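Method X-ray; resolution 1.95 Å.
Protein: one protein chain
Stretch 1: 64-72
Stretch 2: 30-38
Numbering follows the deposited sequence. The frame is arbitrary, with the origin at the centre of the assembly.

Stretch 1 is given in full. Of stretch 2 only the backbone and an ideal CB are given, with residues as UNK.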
ATOM      1  N   LYS A  64       1.170   3.160  29.581  1.00 22.21           N
ATOM      2  CA  LYS A  64      -0.286   3.318  29.757  1.00 21.17           C
ATOM      3  C   LYS A  64      -0.855   2.490  30.913  1.00 20.84           C
ATOM      4  O   LYS A  64      -2.023   2.634  31.309  1.00 21.66           O
ATOM      5  CB  LYS A  64      -0.968   2.898  28.448  1.00 20.99           C
ATOM      6  CG  LYS A  64      -0.766   3.893  27.335  1.00 21.72           C
ATOM      7  CD  LYS A  64      -1.023   3.344  25.945  1.00 19.02           C
ATOM      8  CE  LYS A  64      -0.306   4.226  24.913  1.00 21.44           C
ATOM      9  NZ  LYS A  64      -0.998   5.554  24.717  1.00 23.09           N
ATOM     10  N   THR A  65      -0.071   1.582  31.464  1.00 19.90           N
ATOM     11  CA  THR A  65      -0.726   0.578  32.308  1.00 20.23           C
ATOM     12  C   THR A  65      -0.053   0.453  33.672  1.00 20.22           C
ATOM     13  O   THR A  65       1.039   0.915  33.840  1.00 18.02           O
ATOM     14  CB  THR A  65      -0.699  -0.819  31.646  1.00 20.07           C
ATOM     15  OG1 THR A  65       0.632  -1.156  31.313  1.00 17.92           O
ATOM     16  CG2 THR A  65      -1.525  -0.879  30.334  1.00 20.33           C
ATOM     17  N   LYS A  66      -0.698  -0.250  34.606  1.00 21.34           N
ATOM     18  CA  LYS A  66      -0.112  -0.537  35.895  1.00 23.04           C
ATOM     19  C   LYS A  66      -0.091  -2.054  36.076  1.00 25.40           C
ATOM     20  O   LYS A  66      -0.760  -2.775  35.334  1.00 25.03           O
ATOM     21  CB  LYS A  66      -0.907   0.134  37.022  1.00 22.53           C
ATOM     22  CG  LYS A  66      -0.958   1.623  36.950  1.00 23.44           C
ATOM     23  CD  LYS A  66       0.436   2.240  36.901  1.00 28.84           C
ATOM     24  CE  LYS A  66       0.353   3.739  37.110  1.00 32.80           C
ATOM     25  NZ  LYS A  66       1.677   4.328  37.356  1.00 32.69           N
ATOM     26  N   ARG A  67       0.669  -2.540  37.047  1.00 26.77           N
ATOM     27  CA  ARG A  67       0.722  -3.990  37.331  1.00 30.35           C
ATOM     28  C   ARG A  67      -0.667  -4.584  37.635  1.00 30.75           C
ATOM     29  O   ARG A  67      -0.903  -5.751  37.353  1.00 31.59           O
ATOM     30  CB  ARG A  67       1.657  -4.268  38.514  1.00 30.66           C
ATOM     31  CG  ARG A  67       1.093  -3.686  39.802  1.00 35.69           C
ATOM     32  CD  ARG A  67       1.935  -3.914  41.058  1.00 43.02           C
ATOM     33  NE  ARG A  67       1.540  -2.939  42.083  1.00 48.41           N
ATOM     34  CZ  ARG A  67       0.349  -2.910  42.697  1.00 52.17           C
ATOM     35  NH1 ARG A  67      -0.598  -3.819  42.427  1.00 53.35           N
ATOM     36  NH2 ARG A  67       0.105  -1.967  43.600  1.00 52.36           N
ATOM     37  N   ASP A  68      -1.549  -3.774  38.238  1.00 31.80           N
ATOM     38  CA  ASP A  68      -2.927  -4.160  38.592  1.00 33.61           C
ATOM     39  C   ASP A  68      -3.972  -3.950  37.499  1.00 33.69           C
ATOM     40  O   ASP A  68      -5.168  -4.209  37.714  1.00 34.56           O
ATOM     41  CB  ASP A  68      -3.384  -3.345  39.801  1.00 34.71           C
ATOM     42  CG  ASP A  68      -3.273  -1.818  39.569  1.00 37.96           C
ATOM     43  OD1 ASP A  68      -2.193  -1.233  39.877  1.00 42.44           O
ATOM     44  OD2 ASP A  68      -4.277  -1.199  39.103  1.00 40.73           O
ATOM     45  N   THR A  69      -3.556  -3.458  36.334  1.00 33.43           N
ATOM     46  CA  THR A  69      -4.481  -3.287  35.221  1.00 33.09           C
ATOM     47  C   THR A  69      -5.161  -4.669  34.909  1.00 32.06           C
ATOM     48  O   THR A  69      -4.516  -5.731  34.945  1.00 31.14           O
ATOM     49  CB  THR A  69      -3.775  -2.565  33.998  1.00 33.13           C
ATOM     50  OG1 THR A  69      -3.384  -1.226  34.392  1.00 35.89           O
ATOM     51  CG2 THR A  69      -4.678  -2.435  32.800  1.00 33.93           C
ATOM     52  N   SER A  70      -6.475  -4.642  34.695  1.00 31.46           N
ATOM     53  CA  SER A  70      -7.221  -5.830  34.290  1.00 30.97           C
ATOM     54  C   SER A  70      -6.722  -6.203  32.917  1.00 30.04           C
ATOM     55  O   SER A  70      -6.302  -5.320  32.184  1.00 30.35           O
ATOM     56  CB  SER A  70      -8.699  -5.496  34.174  1.00 30.97           C
ATOM     57  OG  SER A  70      -8.883  -4.428  33.252  1.00 31.61           O
ATOM     58  N   PHE A  71      -6.802  -7.480  32.539  1.00 28.99           N
ATOM     59  CA  PHE A  71      -6.379  -7.862  31.187  1.00 27.61           C
ATOM     60  C   PHE A  71      -7.160  -7.176  30.062  1.00 27.22           C
ATOM     61  O   PHE A  71      -6.661  -7.018  28.952  1.00 26.17           O
ATOM     62  CB  PHE A  71      -6.343  -9.377  30.997  1.00 26.70           C
ATOM     63  CG  PHE A  71      -5.577  -9.801  29.779  1.00 25.33           C
ATOM     64  CD1 PHE A  71      -4.183  -9.658  29.721  1.00 22.76           C
ATOM     65  CD2 PHE A  71      -6.236 -10.313  28.677  1.00 23.08           C
ATOM     66  CE1 PHE A  71      -3.476 -10.043  28.602  1.00 19.49           C
ATOM     67  CE2 PHE A  71      -5.512 -10.663  27.559  1.00 23.12           C
ATOM     68  CZ  PHE A  71      -4.147 -10.545  27.534  1.00 21.01           C
ATOM     69  N   GLU A  72      -8.376  -6.763  30.353  1.00 28.14           N
ATOM     70  CA  GLU A  72      -9.189  -6.010  29.396  1.00 29.57           C
ATOM     71  C   GLU A  72      -8.593  -4.631  29.108  1.00 28.53           C
ATOM     72  O   GLU A  72      -8.607  -4.133  27.970  1.00 29.17           O
ATOM     73  CB  GLU A  72     -10.622  -5.836  29.937  1.00 30.58           C
ATOM     74  CG  GLU A  72     -11.544  -7.029  29.718  1.00 34.79           C
ATOM     75  CD  GLU A  72     -11.880  -7.240  28.248  1.00 41.89           C
ATOM     76  OE1 GLU A  72     -12.694  -6.438  27.698  1.00 44.65           O
ATOM     77  OE2 GLU A  72     -11.327  -8.209  27.652  1.00 42.43           O
ATOM     78  N   UNK A  30      -1.613 -12.710  35.293  1.00 31.99           N
ATOM     79  CA  UNK A  30      -1.780 -12.397  36.701  1.00 31.14           C
ATOM     80  C   UNK A  30      -1.632 -10.889  36.860  1.00 29.85           C
ATOM     81  O   UNK A  30      -2.639 -10.204  37.025  1.00 30.45           O
ATOM     82  CB  UNK A  30      -0.771 -13.153  37.568  1.00 31.14           C
ATOM     83  N   UNK A  31      -0.400 -10.375  36.731  1.00 28.90           N
ATOM     84  CA  UNK A  31      -0.111  -8.910  36.817  1.00 27.59           C
ATOM     85  C   UNK A  31       0.689  -8.401  35.610  1.00 26.16           C
ATOM     86  O   UNK A  31       1.404  -9.169  35.014  1.00 24.12           O
ATOM     87  CB  UNK A  31       0.666  -8.601  38.098  1.00 27.59           C
ATOM     88  N   UNK A  32       0.548  -7.110  35.265  1.00 26.15           N
ATOM     89  CA  UNK A  32       1.311  -6.450  34.196  1.00 27.04           C
ATOM     90  C   UNK A  32       2.719  -6.109  34.690  1.00 27.54           C
ATOM     91  O   UNK A  32       3.074  -4.956  34.830  1.00 27.83           O
ATOM     92  CB  UNK A  32       0.593  -5.185  33.720  1.00 27.04           C
ATOM     93  N   UNK A  33       3.501  -7.134  34.974  1.00 28.45           N
ATOM     94  CA  UNK A  33       4.831  -6.979  35.540  1.00 29.13           C
ATOM     95  C   UNK A  33       5.894  -7.216  34.449  1.00 28.68           C
ATOM     96  O   UNK A  33       5.558  -7.539  33.313  1.00 28.60           O
ATOM     97  CB  UNK A  33       5.029  -7.943  36.712  1.00 29.13           C
ATOM     98  N   UNK A  34       7.171  -7.084  34.792  1.00 28.64           N
ATOM     99  CA  UNK A  34       8.235  -7.327  33.809  1.00 27.86           C
ATOM    100  C   UNK A  34       8.122  -8.669  33.088  1.00 27.40           C
ATOM    101  O   UNK A  34       8.218  -8.723  31.861  1.00 25.75           O
ATOM    102  CB  UNK A  34       9.596  -7.250  34.503  1.00 27.86           C
ATOM    103  N   UNK A  35       7.891  -9.756  33.823  1.00 26.96           N
ATOM    104  CA  UNK A  35       7.725 -11.049  33.165  1.00 26.78           C
ATOM    105  C   UNK A  35       6.566 -11.019  32.141  1.00 25.58           C
ATOM    106  O   UNK A  35       6.668 -11.636  31.084  1.00 22.88           O
ATOM    107  CB  UNK A  35       7.476 -12.136  34.212  1.00 26.78           C
ATOM    108  N   UNK A  36       5.480 -10.303  32.464  1.00 25.28           N
ATOM    109  CA  UNK A  36       4.369 -10.154  31.509  1.00 24.59           C
ATOM    110  C   UNK A  36       4.822  -9.434  30.233  1.00 23.84           C
ATOM    111  O   UNK A  36       4.433  -9.839  29.124  1.00 23.72           O
ATOM    112  CB  UNK A  36       3.214  -9.387  32.156  1.00 24.59           C
ATOM    113  N   UNK A  37       5.586  -8.342  30.395  1.00 22.76           N
ATOM    114  CA  UNK A  37       6.089  -7.639  29.223  1.00 21.44           C
ATOM    115  C   UNK A  37       7.014  -8.490  28.347  1.00 19.42           C
ATOM    116  O   UNK A  37       6.992  -8.362  27.153  1.00 16.36           O
ATOM    117  CB  UNK A  37       6.831  -6.377  29.669  1.00 21.44           C
ATOM    118  N   UNK A  38       7.731  -9.442  28.939  1.00 20.51           N
ATOM    119  CA  UNK A  38       8.538 -10.366  28.147  1.00 20.82           C
ATOM    120  C   UNK A  38       7.653 -11.254  27.292  1.00 20.04           C
ATOM    121  O   UNK A  38       7.988 -11.536  26.144  1.00 19.50           O
ATOM    122  CB  UNK A  38       9.425 -11.222  29.054  1.00 20.82           C
TER

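At position 30 the CA-to-CB bond points away from stretch 1, with nothing of that stretch within 5.5 Å of the ideal CB. Almost any polar or charged side chain would do; the residue is Lys 30, exposed.

At position 31 the bond runs sideways, and the ideal CB sits beside Arg 67 O, 3.3 Å from it. An unbranched chain can run on along the arginine, whose guanidinium favours polar or acidic company. Gln 31 fits this: its chain follows that of Arg 67, with NE2 of Gln 31 3.7 Å from NH1 of Arg 67.

Position 32 is the centre of the contact. Its CA lies 4.0 Å from the CA of Arg 67, and its backbone N donates to Arg 67 O at 2.9 Å, a bond any residue but proline could make. CA-to-CB points toward stretch 1, and the ideal CB is already 3.2 Å from Lys 66 O, a tight approach that favours a very small side chain. The residue is Ala 32. Its carbonyl works too: Arg 67 CA lies 3.6 Å from Ala 32 O in a CA-H...O contact, and water 1 donates to both Ala 32 O (3.1 Å) and Thr 65 OG1 (3.2 Å), tying the two stretches together.

Position 33 points sideways, with its ideal CB 5.3 Å from Arg 67 CB, so stretch 1 asks little. The backbone asks more: phi/psi of -104/179 directly before a helix suits Asp, Ser, Thr or Asn. Asp 33 is the cap, its OD1 accepting from the N of position 36 at 2.8 Å.

Positions 34 and 35 begin the helix beyond reach of stretch 1. Acidic residues suit a helix N-terminus, and Asp 34 and Glu 35 supply them.

At position 36 the bond turns toward stretch 1 again, but the ideal CB has nothing of it within 5.5 Å. The gap calls for a long apolar chain, Met or an aromatic, to reach the Phe 71 ring. Phe 36, chi1 t, spans it: its CE1 comes 4.1 Å from CE1 of Phe 71, lying at the edge of the Phe 71 ring.

Position 37 starts sideways, so only a sizeable side chain could reach back toward Thr 65. Phe 37, chi1 m, does so, its CZ 3.7 Å from Thr 65 OG1, which lies at the ring's edge.

Position 38 is out of reach and tolerant of polar residues; it is Glu 38.

Stretch 2, residues 30-38: KQADDEFFE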
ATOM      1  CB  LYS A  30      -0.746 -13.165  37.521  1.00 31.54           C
ATOM      2  CG  LYS A  30      -1.022 -14.666  37.517  1.00 32.64           C
ATOM      3  CD  LYS A  30       0.132 -15.461  38.075  1.00 35.71           C
ATOM      4  CE  LYS A  30      -0.016 -16.919  37.694  1.00 37.58           C
ATOM      5  NZ  LYS A  30       0.641 -17.191  36.372  1.00 40.36           N
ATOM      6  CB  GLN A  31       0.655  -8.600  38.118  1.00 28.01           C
ATOM      7  CG  GLN A  31      -0.274  -8.542  39.312  1.00 31.41           C
ATOM      8  CD  GLN A  31       0.326  -7.937  40.557  1.00 35.36           C
ATOM      9  OE1 GLN A  31       1.540  -7.975  40.775  1.00 39.73           O
ATOM     10  NE2 GLN A  31      -0.544  -7.401  41.419  1.00 39.38           N
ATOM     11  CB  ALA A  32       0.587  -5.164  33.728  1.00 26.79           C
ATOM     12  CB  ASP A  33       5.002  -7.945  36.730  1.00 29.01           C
ATOM     13  CG  ASP A  33       4.746  -9.428  36.359  1.00 31.31           C
ATOM     14  OD1 ASP A  33       4.802  -9.832  35.170  1.00 32.04           O
ATOM     15  OD2 ASP A  33       4.518 -10.222  37.290  1.00 31.82           O
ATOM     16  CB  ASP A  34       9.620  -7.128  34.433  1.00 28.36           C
ATOM     17  CG  ASP A  34       9.858  -5.678  34.863  1.00 29.89           C
ATOM     18  OD1 ASP A  34       9.198  -4.753  34.315  1.00 28.88           O
ATOM     19  OD2 ASP A  34      10.692  -5.447  35.766  1.00 32.63           O
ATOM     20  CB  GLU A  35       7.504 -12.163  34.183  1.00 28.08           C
ATOM     21  CG  GLU A  35       7.987 -13.490  33.695  1.00 32.57           C
ATOM     22  CD  GLU A  35       7.873 -14.558  34.757  1.00 38.82           C
ATOM     23  OE1 GLU A  35       8.483 -14.390  35.840  1.00 40.42           O
ATOM     24  OE2 GLU A  35       7.170 -15.564  34.503  1.00 40.57           O
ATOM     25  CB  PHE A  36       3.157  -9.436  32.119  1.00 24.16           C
ATOM     26  CG  PHE A  36       2.211  -8.912  31.091  1.00 26.06           C
ATOM     27  CD1 PHE A  36       1.376  -9.791  30.391  1.00 26.82           C
ATOM     28  CD2 PHE A  36       2.213  -7.545  30.746  1.00 24.62           C
ATOM     29  CE1 PHE A  36       0.500  -9.312  29.398  1.00 25.84           C
ATOM     30  CE2 PHE A  36       1.349  -7.058  29.763  1.00 26.96           C
ATOM     31  CZ  PHE A  36       0.504  -7.949  29.072  1.00 25.38           C
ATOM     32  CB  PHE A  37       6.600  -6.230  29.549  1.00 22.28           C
ATOM     33  CG  PHE A  37       5.487  -5.265  29.851  1.00 24.38           C
ATOM     34  CD1 PHE A  37       5.137  -4.972  31.170  1.00 25.98           C
ATOM     35  CD2 PHE A  37       4.725  -4.718  28.823  1.00 28.51           C
ATOM     36  CE1 PHE A  37       4.082  -4.125  31.455  1.00 26.83           C
ATOM     37  CE2 PHE A  37       3.669  -3.845  29.107  1.00 27.45           C
ATOM     38  CZ  PHE A  37       3.343  -3.558  30.415  1.00 27.29           C
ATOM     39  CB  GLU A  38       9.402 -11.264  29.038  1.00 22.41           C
ATOM     40  CG  GLU A  38      10.450 -10.553  29.833  1.00 23.98           C
ATOM     41  CD  GLU A  38      11.068 -11.484  30.872  1.00 28.86           C
ATOM     42  OE1 GLU A  38      11.168 -12.707  30.596  1.00 29.39           O
ATOM     43  OE2 GLU A  38      11.450 -10.987  31.956  1.00 31.95           O
TER
HETATM   44  O   HOH W   1       2.211  -2.135  33.860  1.00 29.64           O
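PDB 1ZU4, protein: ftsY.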